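Coat protein (Sulfolobus turreted icosahedral virus, PDB 2BBD) builds the icosahedral shell of an archaeal virus as its major capsid protein, probably with a double jelly-roll fold like that of adenovirus and PRD1 coat proteins. Local coordinates at residues V49-S53 against A54-Y58; T80-G83 against I84-Y88; S221-G224 against I225-D229; A255-Q258 against A259-V263; A264-S267 against G268-I272. All coordinates share one frame; numbering follows the deposited sequence.

Contact 1: residues V49-S53 against A54-Y58; sequences VTLPS and APFPY
Ala54 follows Ser53 at the corner of a tight reversal, in which the carbonyl of Ser53 meets the backbone N of Phe56. The next peptide bond is cis. The ring of Pro55 points away from residues 49-53. With this cis proline in the third position, Ser53-Phe56 forms a type VI beta turn. It is closed where Phe56 N donates to Ser53 O over 3.1 Å with an N-H...O angle of 152°. Phe56 carries most of the side-chain contact. Its CG stands opposite the backbone N (chi1 165°), which sends the ring back along the incoming chain. Pro52 CG packs 3.7 Å from Phe56 CB, and Pro52 CD sits over one ring face, toward the rim. At the far end of the ring, Leu51 CD1 approaches Phe56 CZ obliquely at 3.9 Å. A second cis peptide then leads into Pro57, whose CB covers the other face of the Phe56 ring, 3.6 Å above its centre. Tyr58 starts the departure toward strand 61-68. Leu51 and Phe56 both press on Pro98, Leu51 also reaching Val110 of strand 108-123 and Phe56 reaching Ile41 of strand 29-43.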
loop_
_atom_site.group_PDB
_atom_site.type_symbol
_atom_site.label_atom_id
_atom_site.label_comp_id
_atom_site.label_asym_id
_atom_site.label_seq_id
_atom_site.Cartn_x
_atom_site.Cartn_y
_atom_site.Cartn_z
ATOM N N VAL A 49 17.668 -4.346 -24.613
ATOM C CA VAL A 49 17.158 -5.104 -23.484
ATOM C C VAL A 49 15.672 -4.853 -23.301
ATOM O O VAL A 49 15.203 -3.715 -23.362
ATOM C CB VAL A 49 17.884 -4.723 -22.167
ATOM C CG1 VAL A 49 17.231 -5.434 -20.980
ATOM C CG2 VAL A 49 19.365 -5.091 -22.267
ATOM N N THR A 50 14.927 -5.928 -23.107
ATOM C CA THR A 50 13.505 -5.810 -22.869
ATOM C C THR A 50 13.354 -5.761 -21.361
ATOM O O THR A 50 13.731 -6.705 -20.673
ATOM C CB THR A 50 12.748 -7.030 -23.395
ATOM O OG1 THR A 50 12.966 -7.144 -24.807
ATOM C CG2 THR A 50 11.253 -6.889 -23.118
ATOM N N LEU A 51 12.821 -4.661 -20.842
ATOM C CA LEU A 51 12.636 -4.536 -19.401
ATOM C C LEU A 51 11.663 -5.610 -18.924
ATOM O O LEU A 51 10.806 -6.067 -19.683
ATOM C CB LEU A 51 12.149 -3.122 -19.058
ATOM C CG LEU A 51 13.281 -2.113 -19.273
ATOM C CD1 LEU A 51 12.778 -0.682 -19.292
ATOM C CD2 LEU A 51 14.317 -2.316 -18.167
ATOM N N PRO A 52 11.790 -6.038 -17.660
ATOM C CA PRO A 52 10.921 -7.072 -17.091
ATOM C C PRO A 52 9.432 -6.758 -17.071
ATOM O O PRO A 52 9.011 -5.629 -17.299
ATOM C CB PRO A 52 11.492 -7.280 -15.686
ATOM C CG PRO A 52 12.102 -5.977 -15.364
ATOM C CD PRO A 52 12.744 -5.540 -16.652
ATOM N N SER A 53 8.636 -7.784 -16.807
ATOM C CA SER A 53 7.194 -7.631 -16.745
ATOM C C SER A 53 6.835 -7.059 -15.378
ATOM O O SER A 53 7.712 -6.764 -14.567
ATOM C CB SER A 53 6.530 -8.997 -16.894
ATOM O OG SER A 53 6.854 -9.798 -15.767
ATOM N N ALA A 54 5.539 -6.904 -15.138
ATOM C CA ALA A 54 5.050 -6.420 -13.859
ATOM C C ALA A 54 5.597 -7.401 -12.814
ATOM O O ALA A 54 5.810 -8.577 -13.112
ATOM C CB ALA A 54 3.530 -6.436 -13.861
ATOM N N PRO A 55 5.785 -6.954 -11.565
ATOM C CA PRO A 55 5.536 -5.627 -11.002
ATOM C C PRO A 55 6.532 -4.502 -11.314
ATOM O O PRO A 55 6.516 -3.466 -10.647
ATOM C CB PRO A 55 5.424 -5.919 -9.505
ATOM C CG PRO A 55 6.467 -6.955 -9.320
ATOM C CD PRO A 55 6.263 -7.877 -10.520
ATOM N N PHE A 56 7.408 -4.691 -12.298
ATOM C CA PHE A 56 8.308 -3.604 -12.669
ATOM C C PHE A 56 7.375 -2.559 -13.282
ATOM O O PHE A 56 6.389 -2.908 -13.937
ATOM C CB PHE A 56 9.340 -4.073 -13.705
ATOM C CG PHE A 56 10.062 -2.942 -14.408
ATOM C CD1 PHE A 56 9.487 -2.309 -15.509
ATOM C CD2 PHE A 56 11.291 -2.479 -13.943
ATOM C CE1 PHE A 56 10.124 -1.231 -16.138
ATOM C CE2 PHE A 56 11.933 -1.401 -14.564
ATOM C CZ PHE A 56 11.346 -0.775 -15.664
ATOM N N PRO A 57 7.668 -1.263 -13.102
ATOM C CA PRO A 57 8.785 -0.636 -12.389
ATOM C C PRO A 57 8.594 -0.404 -10.876
ATOM O O PRO A 57 9.510 0.080 -10.201
ATOM C CB PRO A 57 8.968 0.670 -13.157
ATOM C CG PRO A 57 7.548 1.065 -13.442
ATOM C CD PRO A 57 6.874 -0.253 -13.831
ATOM N N TYR A 58 7.427 -0.756 -10.338
ATOM C CA TYR A 58 7.175 -0.553 -8.913
ATOM C C TYR A 58 8.146 -1.288 -8.006
ATOM O O TYR A 58 8.432 -0.809 -6.905
ATOM C CB TYR A 58 5.747 -0.959 -8.537
ATOM C CG TYR A 58 4.691 -0.068 -9.139
ATOM C CD1 TYR A 58 4.695 1.308 -8.906
ATOM C CD2 TYR A 58 3.675 -0.600 -9.931
ATOM C CE1 TYR A 58 3.713 2.127 -9.446
ATOM C CE2 TYR A 58 2.688 0.213 -10.474
ATOM C CZ TYR A 58 2.712 1.570 -10.229
ATOM O OH TYR A 58 1.732 2.368 -10.754
#

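Contact 2: residues T80-G83 against I84-Y88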
loop_
_atom_site.group_PDB
_atom_site.type_symbol
_atom_site.label_atom_id
_atom_site.label_comp_id
_atom_site.label_asym_id
_atom_site.label_seq_id
_atom_site.Cartn_x
_atom_site.Cartn_y
_atom_site.Cartn_z
ATOM N N THR A 80 6.059 -2.808 -4.627
ATOM C CA THR A 80 5.118 -3.514 -5.500
ATOM C C THR A 80 3.660 -3.359 -5.054
ATOM O O THR A 80 2.812 -2.922 -5.828
ATOM C CB THR A 80 5.444 -5.024 -5.561
ATOM O OG1 THR A 80 6.666 -5.224 -6.275
ATOM C CG2 THR A 80 4.321 -5.780 -6.258
ATOM N N GLY A 81 3.385 -3.717 -3.802
ATOM C CA GLY A 81 2.031 -3.623 -3.281
ATOM C C GLY A 81 1.435 -2.228 -3.287
ATOM O O GLY A 81 0.281 -2.037 -3.702
ATOM N N LEU A 82 2.202 -1.246 -2.817
ATOM C CA LEU A 82 1.710 0.124 -2.785
ATOM C C LEU A 82 1.496 0.625 -4.213
ATOM O O LEU A 82 0.570 1.410 -4.471
ATOM C CB LEU A 82 2.701 1.036 -2.047
ATOM C CG LEU A 82 2.258 2.489 -1.813
ATOM C CD1 LEU A 82 0.927 2.510 -1.047
ATOM C CD2 LEU A 82 3.345 3.240 -1.025
ATOM N N GLY A 83 2.358 0.163 -5.125
ATOM C CA GLY A 83 2.272 0.548 -6.528
ATOM C C GLY A 83 1.003 0.003 -7.168
ATOM O O GLY A 83 0.324 0.690 -7.933
ATOM N N ILE A 84 0.674 -1.243 -6.856
ATOM C CA ILE A 84 -0.538 -1.833 -7.400
ATOM C C ILE A 84 -1.741 -1.092 -6.799
ATOM O O ILE A 84 -2.737 -0.857 -7.482
ATOM C CB ILE A 84 -0.586 -3.358 -7.106
ATOM C CG1 ILE A 84 0.511 -4.058 -7.915
ATOM C CG2 ILE A 84 -1.952 -3.939 -7.481
ATOM C CD1 ILE A 84 0.786 -5.489 -7.499
ATOM N N LEU A 85 -1.638 -0.693 -5.533
ATOM C CA LEU A 85 -2.727 0.047 -4.909
ATOM C C LEU A 85 -2.887 1.381 -5.645
ATOM O O LEU A 85 -4.004 1.847 -5.871
ATOM C CB LEU A 85 -2.442 0.301 -3.420
ATOM C CG LEU A 85 -3.572 0.994 -2.642
ATOM C CD1 LEU A 85 -4.801 0.093 -2.614
ATOM C CD2 LEU A 85 -3.120 1.309 -1.217
HETATM N N MSE A 86 -1.770 1.993 -6.034
HETATM C CA MSE A 86 -1.831 3.261 -6.758
HETATM C C MSE A 86 -2.531 3.064 -8.106
HETATM O O MSE A 86 -3.344 3.880 -8.532
HETATM C CB MSE A 86 -0.421 3.816 -6.995
HETATM C CG MSE A 86 0.328 4.200 -5.734
HETATM SE SE MSE A 86 -0.651 5.508 -4.679
HETATM C CE MSE A 86 -1.139 4.358 -3.195
ATOM N N TYR A 87 -2.190 1.976 -8.779
ATOM C CA TYR A 87 -2.775 1.659 -10.073
ATOM C C TYR A 87 -4.301 1.673 -9.976
ATOM O O TYR A 87 -4.975 2.320 -10.766
ATOM C CB TYR A 87 -2.291 0.277 -10.526
ATOM C CG TYR A 87 -3.018 -0.293 -11.721
ATOM C CD1 TYR A 87 -2.600 -0.017 -13.025
ATOM C CD2 TYR A 87 -4.117 -1.137 -11.544
ATOM C CE1 TYR A 87 -3.259 -0.580 -14.126
ATOM C CE2 TYR A 87 -4.786 -1.694 -12.631
ATOM C CZ TYR A 87 -4.354 -1.420 -13.911
ATOM O OH TYR A 87 -5.010 -2.003 -14.961
ATOM N N TYR A 88 -4.837 0.954 -8.999
ATOM C CA TYR A 88 -6.282 0.880 -8.822
ATOM C C TYR A 88 -6.944 2.194 -8.400
ATOM O O TYR A 88 -7.967 2.593 -8.965
ATOM C CB TYR A 88 -6.624 -0.214 -7.803
ATOM C CG TYR A 88 -6.566 -1.615 -8.374
ATOM C CD1 TYR A 88 -7.546 -2.065 -9.251
ATOM C CD2 TYR A 88 -5.531 -2.488 -8.041
ATOM C CE1 TYR A 88 -7.505 -3.352 -9.789
ATOM C CE2 TYR A 88 -5.476 -3.784 -8.573
ATOM C CZ TYR A 88 -6.472 -4.209 -9.450
ATOM O OH TYR A 88 -6.451 -5.481 -9.983
#
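Leu82 and Met86, present as selenomethionine, make the closest side-chain contact one turn apart in helix 79-89: Leu82 CD1 lies 3.5 Å from Met86 CE, the two chains slanting across each other. A chi1 of -65° sets Met86 CG opposite its own carbonyl carbon and 3.1 Å from Leu82 O; bends at chi2 (-57°) and chi3 (110°) then bring CE to Leu82. Leu85 CD2 adds a more distant apolar contact, 4.2 Å from Leu82 CD1. This flank is buried, with Leu82 set against Trp116 and Phe118 of strand 108-123 and Met86 against Glu117. Along the other flank the side chains meet in a single methyl contact, Thr80 CG2 to Ile84 CD1 at 3.8 Å, the two running alongside each other. Ile84 is buried against Leu215 and Ile225, whereas Thr80 is partly exposed and turns OG1 to a bound methylpentanediol. Tyr87, also partly exposed, leads its ring away from residues 80-83 and gives its hydroxyl to Ala264 O. Four bonds from N of residues 84-87 to O of residues 80-83 span 2.9 to 3.0 Å, the regular i to i+4 pattern of an alpha-helix. Helix 79-89 follows strand 72-78 much as helix 250-261 follows strand 243-249, one helix in each half, consistent with two jelly rolls of the same plan.

Contact 3: residues S221-G224 against I225-D229; sequences STSG and INNTD
Asn227 holds CG in the cleft between its own backbone N and carbonyl carbon (chi1 69°), and a chi2 of 74° then turns ND2 back to Gly224 O. Ser223 adopts a similar first torsion, which leans OG against Asn227 CB at 3.3 Å. The chain between them reverses in a type II' beta turn, Ser223 to Asn226. Gly224 fills its second position with the positive phi that this turn requires and that glycine adopts readily. Asn226 N closes the turn on Ser223 O at 3.2 Å. Asn226 is in turn the centre of an inverse gamma turn, with a weak bond from Asn227 N to Ile225 O. The amide of Asn227 gathers several polar groups of the loop. Its ND2 reaches Gly224 O at 2.8 Å, with the oxygen in the plane of the amide and the nitrogen in the plane of the carbonyl. OD1 receives Asp229 N at 2.9 Å on a lone pair; this nearly straight bond (170°) forms an Asx turn. ND2 has a second acceptor in Val218 O, at the end of strand 210-219. Ile225 points the other way and packs on Tyr217, Ile219 and Ala54. With both amide hydrogens and its oxygen engaged, the buried Asn227 head has its flip and rotation fixed. It links the main chain of Val218, Gly224 and Asp229 in a loop without helix or strand, and a bond between Asp229 OD2 and Asn220 ND2 adds a second tie.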
loop_
_atom_site.group_PDB
_atom_site.type_symbol
_atom_site.label_atom_id
_atom_site.label_comp_id
_atom_site.label_asym_id
_atom_site.label_seq_id
_atom_site.Cartn_x
_atom_site.Cartn_y
_atom_site.Cartn_z
ATOM N N SER A 221 5.804 -18.939 -9.313
ATOM C CA SER A 221 7.258 -19.068 -9.479
ATOM C C SER A 221 7.754 -19.037 -10.924
ATOM O O SER A 221 8.940 -18.832 -11.168
ATOM C CB SER A 221 7.764 -20.349 -8.808
ATOM O OG SER A 221 7.397 -21.500 -9.553
ATOM N N THR A 222 6.858 -19.234 -11.883
ATOM C CA THR A 222 7.244 -19.213 -13.295
ATOM C C THR A 222 6.818 -17.932 -14.007
ATOM O O THR A 222 7.619 -17.281 -14.672
ATOM C CB THR A 222 6.630 -20.413 -14.076
ATOM O OG1 THR A 222 7.258 -21.632 -13.661
ATOM C CG2 THR A 222 6.824 -20.239 -15.574
ATOM N N SER A 223 5.550 -17.574 -13.863
ATOM C CA SER A 223 5.016 -16.394 -14.525
ATOM C C SER A 223 4.950 -15.151 -13.645
ATOM O O SER A 223 4.489 -14.105 -14.094
ATOM C CB SER A 223 3.621 -16.709 -15.048
ATOM O OG SER A 223 2.801 -17.116 -13.976
ATOM N N GLY A 224 5.402 -15.262 -12.397
ATOM C CA GLY A 224 5.365 -14.116 -11.501
ATOM C C GLY A 224 3.949 -13.672 -11.168
ATOM O O GLY A 224 3.075 -14.499 -10.875
ATOM N N ILE A 225 3.713 -12.366 -11.226
ATOM C CA ILE A 225 2.397 -11.814 -10.919
ATOM C C ILE A 225 1.446 -11.873 -12.125
ATOM O O ILE A 225 0.257 -11.598 -11.998
ATOM C CB ILE A 225 2.529 -10.346 -10.430
ATOM C CG1 ILE A 225 1.277 -9.928 -9.656
ATOM C CG2 ILE A 225 2.741 -9.418 -11.626
ATOM C CD1 ILE A 225 1.450 -8.614 -8.899
ATOM N N ASN A 226 1.972 -12.220 -13.295
ATOM C CA ASN A 226 1.132 -12.311 -14.490
ATOM C C ASN A 226 0.654 -13.744 -14.656
ATOM O O ASN A 226 1.140 -14.476 -15.511
ATOM C CB ASN A 226 1.911 -11.874 -15.731
ATOM C CG ASN A 226 2.354 -10.435 -15.646
ATOM O OD1 ASN A 226 1.533 -9.533 -15.470
ATOM N ND2 ASN A 226 3.655 -10.210 -15.752
ATOM N N ASN A 227 -0.302 -14.130 -13.819
ATOM C CA ASN A 227 -0.853 -15.477 -13.832
ATOM C C ASN A 227 -2.344 -15.368 -13.540
ATOM O O ASN A 227 -2.836 -14.303 -13.183
ATOM C CB ASN A 227 -0.187 -16.305 -12.737
ATOM C CG ASN A 227 -0.583 -15.838 -11.335
ATOM O OD1 ASN A 227 -1.706 -16.077 -10.880
ATOM N ND2 ASN A 227 0.331 -15.150 -10.658
ATOM N N THR A 228 -3.057 -16.477 -13.683
ATOM C CA THR A 228 -4.481 -16.504 -13.411
ATOM C C THR A 228 -4.755 -17.665 -12.472
ATOM O O THR A 228 -5.712 -18.413 -12.662
ATOM C CB THR A 228 -5.302 -16.696 -14.708
ATOM O OG1 THR A 228 -4.740 -17.765 -15.480
ATOM C CG2 THR A 228 -5.305 -15.420 -15.536
ATOM N N ASP A 229 -3.903 -17.814 -11.459
ATOM C CA ASP A 229 -4.041 -18.901 -10.495
ATOM C C ASP A 229 -5.178 -18.732 -9.496
ATOM O O ASP A 229 -5.791 -19.715 -9.082
ATOM C CB ASP A 229 -2.738 -19.117 -9.719
ATOM C CG ASP A 229 -1.623 -19.661 -10.591
ATOM O OD1 ASP A 229 -1.921 -20.298 -11.629
ATOM O OD2 ASP A 229 -0.445 -19.466 -10.232
#

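Contact 4: residues A255-Q258 against A259-V263; sequences AENQ and AEYQV
The C-terminal turn of helix 250-261 ends at Gln262, the first residue to leave helical angles, which takes a positive phi of 53°. Regular bonding persists up to that point: Glu260 N donates to Glu256 O at 2.9 Å and nearly straight, and Tyr261 N donates to Asn257 O. The last bond, Gln262 N to Gln258 O, is bent and weak although only 2.8 Å long. Beyond it the chain folds back, so that Gln258 CA makes a CA-H...O contact with Val263 O at 3.4 Å. The Gln258 side chain bends at chi2 (87°) and lays its amide beside the same peptide, NE2 being 3.4 Å from Val263 C. On the buried face, Asn257 and Tyr261 run alongside one another, Asn257 CB 4.0 Å from Tyr261 CD2, with amide and ring planes 66° apart. Glu260 CG covers one face of the Tyr261 ring, 3.5 Å above its centre. The polar ends reach across to strand 270-284: Asn257 ND2 to Ile272 O, Tyr261 OH to Asp274, and Glu260 to Arg276 in a salt bridge. The apolar parts of Asn257, Glu260 and Tyr261 thus pack on one another, while amide, carboxylate and phenol fasten the helix to the strand.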
loop_
_atom_site.group_PDB
_atom_site.type_symbol
_atom_site.label_atom_id
_atom_site.label_comp_id
_atom_site.label_asym_id
_atom_site.label_seq_id
_atom_site.Cartn_x
_atom_site.Cartn_y
_atom_site.Cartn_z
ATOM N N ALA A 255 -14.296 -7.884 -11.530
ATOM C CA ALA A 255 -15.362 -7.166 -12.230
ATOM C C ALA A 255 -15.868 -6.047 -11.330
ATOM O O ALA A 255 -16.187 -4.955 -11.795
ATOM C CB ALA A 255 -16.504 -8.122 -12.581
ATOM N N GLU A 256 -15.941 -6.339 -10.036
ATOM C CA GLU A 256 -16.382 -5.378 -9.030
ATOM C C GLU A 256 -15.386 -4.218 -8.960
ATOM O O GLU A 256 -15.787 -3.060 -8.829
ATOM C CB GLU A 256 -16.482 -6.060 -7.661
ATOM C CG GLU A 256 -17.038 -5.171 -6.560
ATOM C CD GLU A 256 -17.359 -5.937 -5.289
ATOM O OE1 GLU A 256 -16.425 -6.442 -4.638
ATOM O OE2 GLU A 256 -18.556 -6.036 -4.940
ATOM N N ASN A 257 -14.094 -4.544 -9.038
ATOM C CA ASN A 257 -13.021 -3.541 -9.012
ATOM C C ASN A 257 -13.133 -2.656 -10.252
ATOM O O ASN A 257 -12.931 -1.444 -10.182
ATOM C CB ASN A 257 -11.644 -4.213 -9.025
ATOM C CG ASN A 257 -11.359 -5.003 -7.765
ATOM O OD1 ASN A 257 -10.419 -5.797 -7.727
ATOM N ND2 ASN A 257 -12.162 -4.789 -6.725
ATOM N N GLN A 258 -13.439 -3.279 -11.387
ATOM C CA GLN A 258 -13.589 -2.572 -12.653
ATOM C C GLN A 258 -14.631 -1.474 -12.500
ATOM O O GLN A 258 -14.437 -0.342 -12.941
ATOM C CB GLN A 258 -14.038 -3.546 -13.739
ATOM C CG GLN A 258 -14.297 -2.926 -15.100
ATOM C CD GLN A 258 -13.049 -2.843 -15.944
ATOM O OE1 GLN A 258 -12.375 -3.853 -16.175
ATOM N NE2 GLN A 258 -12.731 -1.642 -16.418
ATOM N N ALA A 259 -15.747 -1.820 -11.874
ATOM C CA ALA A 259 -16.824 -0.865 -11.670
ATOM C C ALA A 259 -16.383 0.183 -10.664
ATOM O O ALA A 259 -16.509 1.382 -10.904
ATOM C CB ALA A 259 -18.071 -1.583 -11.170
ATOM N N GLU A 260 -15.848 -0.282 -9.543
ATOM C CA GLU A 260 -15.401 0.605 -8.485
ATOM C C GLU A 260 -14.278 1.569 -8.873
ATOM O O GLU A 260 -14.413 2.779 -8.699
ATOM C CB GLU A 260 -14.963 -0.222 -7.272
ATOM C CG GLU A 260 -14.310 0.597 -6.168
ATOM C CD GLU A 260 -15.309 1.247 -5.226
ATOM O OE1 GLU A 260 -16.312 1.821 -5.705
ATOM O OE2 GLU A 260 -15.080 1.189 -3.997
ATOM N N TYR A 261 -13.179 1.032 -9.400
ATOM C CA TYR A 261 -12.011 1.836 -9.765
ATOM C C TYR A 261 -11.939 2.280 -11.209
ATOM O O TYR A 261 -11.012 2.992 -11.599
ATOM C CB TYR A 261 -10.748 1.066 -9.401
ATOM C CG TYR A 261 -10.708 0.739 -7.940
ATOM C CD1 TYR A 261 -10.448 1.731 -7.000
ATOM C CD2 TYR A 261 -11.011 -0.542 -7.485
ATOM C CE1 TYR A 261 -10.491 1.466 -5.640
ATOM C CE2 TYR A 261 -11.060 -0.822 -6.120
ATOM C CZ TYR A 261 -10.800 0.194 -5.204
ATOM O OH TYR A 261 -10.865 -0.058 -3.857
ATOM N N GLN A 262 -12.910 1.838 -12.002
ATOM C CA GLN A 262 -12.992 2.198 -13.405
ATOM C C GLN A 262 -11.705 1.917 -14.159
ATOM O O GLN A 262 -11.190 2.761 -14.895
ATOM C CB GLN A 262 -13.388 3.668 -13.509
ATOM C CG GLN A 262 -14.617 3.964 -12.655
ATOM C CD GLN A 262 -14.803 5.440 -12.348
ATOM O OE1 GLN A 262 -15.488 5.799 -11.386
ATOM N NE2 GLN A 262 -14.202 6.303 -13.163
ATOM N N VAL A 263 -11.193 0.708 -13.979
ATOM C CA VAL A 263 -9.973 0.293 -14.644
ATOM C C VAL A 263 -9.905 -1.231 -14.621
ATOM O O VAL A 263 -10.415 -1.873 -13.700
ATOM C CB VAL A 263 -8.717 0.902 -13.941
ATOM C CG1 VAL A 263 -8.546 0.301 -12.565
ATOM C CG2 VAL A 263 -7.481 0.674 -14.787
#

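Contact 5: residues A264-S267 against G268-I272; sequences APYS and GASAI
The ring of Tyr266 turns an edge toward Ser270, whose OG lies near the ring plane and 3.4 Å from Tyr266 CB. A first torsion of 178°, with CG opposite the backbone N, lays the ring against the side of helix 79-89, its hydroxyl end by Ala54 and Pro55. CG1 of Ile84 lies over one of its faces, and another edge meets the face of the Tyr87 ring in a T-shaped pair. Behind Tyr266 the chain reverses in a type I beta turn, Ser267 to Ser270, that feeds strand 270-284. Two serine hydroxyls brace this turn from within. Ser267 OG, held between its own backbone N and carbonyl carbon (chi1 74°), accepts from Ala269 N at 3.1 Å with an N-H...O angle of 160°, making an ST turn. Ser270 OG takes a weak bond from Ser267 N at 3.4 Å. The two hydroxyl oxygens stay 3.9 Å apart, and each has a stronger partner outside the turn: Ser267 OG bonds to Ile225 O, and Ser270 OG pairs with Tyr88 OH. Gln254 NE2 of helix 250-261 bonds to both Ser267 O and Ser270 O, tying the two ends of the turn together. Each hydroxyl therefore serves two purposes, receiving a main-chain N-H of the tight turn and linking that turn to a separate part of the fold. Side-chain oxygens take two main-chain N-H groups of the reversal, one of them weakly, and the carbonyls of its first and last residues are held by Gln254.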
loop_
_atom_site.group_PDB
_atom_site.type_symbol
_atom_site.label_atom_id
_atom_site.label_comp_id
_atom_site.label_asym_id
_atom_site.label_seq_id
_atom_site.Cartn_x
_atom_site.Cartn_y
_atom_site.Cartn_z
ATOM N N ALA A 264 -9.295 -1.804 -15.654
ATOM C CA ALA A 264 -9.146 -3.246 -15.751
ATOM C C ALA A 264 -8.150 -3.692 -14.677
ATOM O O ALA A 264 -7.422 -2.867 -14.120
ATOM C CB ALA A 264 -8.637 -3.624 -17.138
ATOM N N PRO A 265 -8.101 -5.002 -14.378
ATOM C CA PRO A 265 -7.194 -5.564 -13.365
ATOM C C PRO A 265 -5.719 -5.310 -13.667
ATOM O O PRO A 265 -5.306 -5.320 -14.824
ATOM C CB PRO A 265 -7.509 -7.064 -13.400
ATOM C CG PRO A 265 -8.906 -7.125 -13.949
ATOM C CD PRO A 265 -8.886 -6.069 -15.022
ATOM N N TYR A 266 -4.929 -5.094 -12.618
ATOM C CA TYR A 266 -3.493 -4.878 -12.774
ATOM C C TYR A 266 -2.914 -6.121 -13.462
ATOM O O TYR A 266 -2.002 -6.035 -14.284
ATOM C CB TYR A 266 -2.849 -4.671 -11.404
ATOM C CG TYR A 266 -1.366 -4.486 -11.473
ATOM C CD1 TYR A 266 -0.809 -3.275 -11.895
ATOM C CD2 TYR A 266 -0.508 -5.535 -11.143
ATOM C CE1 TYR A 266 0.572 -3.120 -11.981
ATOM C CE2 TYR A 266 0.867 -5.386 -11.227
ATOM C CZ TYR A 266 1.400 -4.178 -11.644
ATOM O OH TYR A 266 2.766 -4.048 -11.709
ATOM N N SER A 267 -3.448 -7.283 -13.100
ATOM C CA SER A 267 -3.067 -8.547 -13.717
ATOM C C SER A 267 -4.149 -9.545 -13.340
ATOM O O SER A 267 -5.072 -9.212 -12.594
ATOM C CB SER A 267 -1.704 -9.052 -13.235
ATOM O OG SER A 267 -1.778 -9.569 -11.918
ATOM N N GLY A 268 -4.047 -10.762 -13.850
ATOM C CA GLY A 268 -5.042 -11.756 -13.511
ATOM C C GLY A 268 -4.871 -12.267 -12.093
ATOM O O GLY A 268 -5.687 -13.048 -11.624
ATOM N N ALA A 269 -3.830 -11.827 -11.390
ATOM C CA ALA A 269 -3.607 -12.324 -10.032
ATOM C C ALA A 269 -3.725 -11.292 -8.926
ATOM O O ALA A 269 -3.249 -11.520 -7.810
ATOM C CB ALA A 269 -2.241 -13.016 -9.952
ATOM N N SER A 270 -4.373 -10.169 -9.223
ATOM C CA SER A 270 -4.533 -9.106 -8.237
ATOM C C SER A 270 -5.988 -8.672 -8.110
ATOM O O SER A 270 -6.697 -8.576 -9.109
ATOM C CB SER A 270 -3.697 -7.887 -8.638
ATOM O OG SER A 270 -4.207 -7.298 -9.827
ATOM N N ALA A 271 -6.416 -8.400 -6.881
ATOM C CA ALA A 271 -7.780 -7.940 -6.631
ATOM C C ALA A 271 -7.896 -7.192 -5.302
ATOM O O ALA A 271 -7.114 -7.404 -4.373
ATOM C CB ALA A 271 -8.760 -9.128 -6.663
ATOM N N ILE A 272 -8.876 -6.297 -5.225
ATOM C CA ILE A 272 -9.113 -5.534 -4.012
ATOM C C ILE A 272 -10.472 -5.852 -3.400
ATOM O O ILE A 272 -11.482 -5.940 -4.102
ATOM C CB ILE A 272 -9.054 -4.028 -4.280
ATOM C CG1 ILE A 272 -7.614 -3.615 -4.630
ATOM C CG2 ILE A 272 -9.574 -3.277 -3.063
ATOM C CD1 ILE A 272 -7.466 -2.171 -5.070
#

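Contact 5 is the hub: its centre lies about 10 Å from those of contacts 2 and 4 and 12 Å from that of contact 3. A hydrogen bond joins it to each of the three, through Ser270 OG and Tyr88 OH, Ile272 O and Asn257 ND2, and Ser267 OG and Ile225 O, all 2.9 Å long. Contacts 2 and 3 meet directly where Ile84 CD1 lies 3.5 Å from Ile225 CD1. Contact 1 reaches contact 5 by packing, Ala54 CB standing 3.3 Å from Tyr266 OH. Pro55, Thr80 and Tyr266, from contacts 1, 2 and 5, all border bound methylpentanediol, which probably comes from the crystallisation liquor. Contact 4 stays apart from contacts 1 and 3, nearest atoms about 10 and 12 Å away.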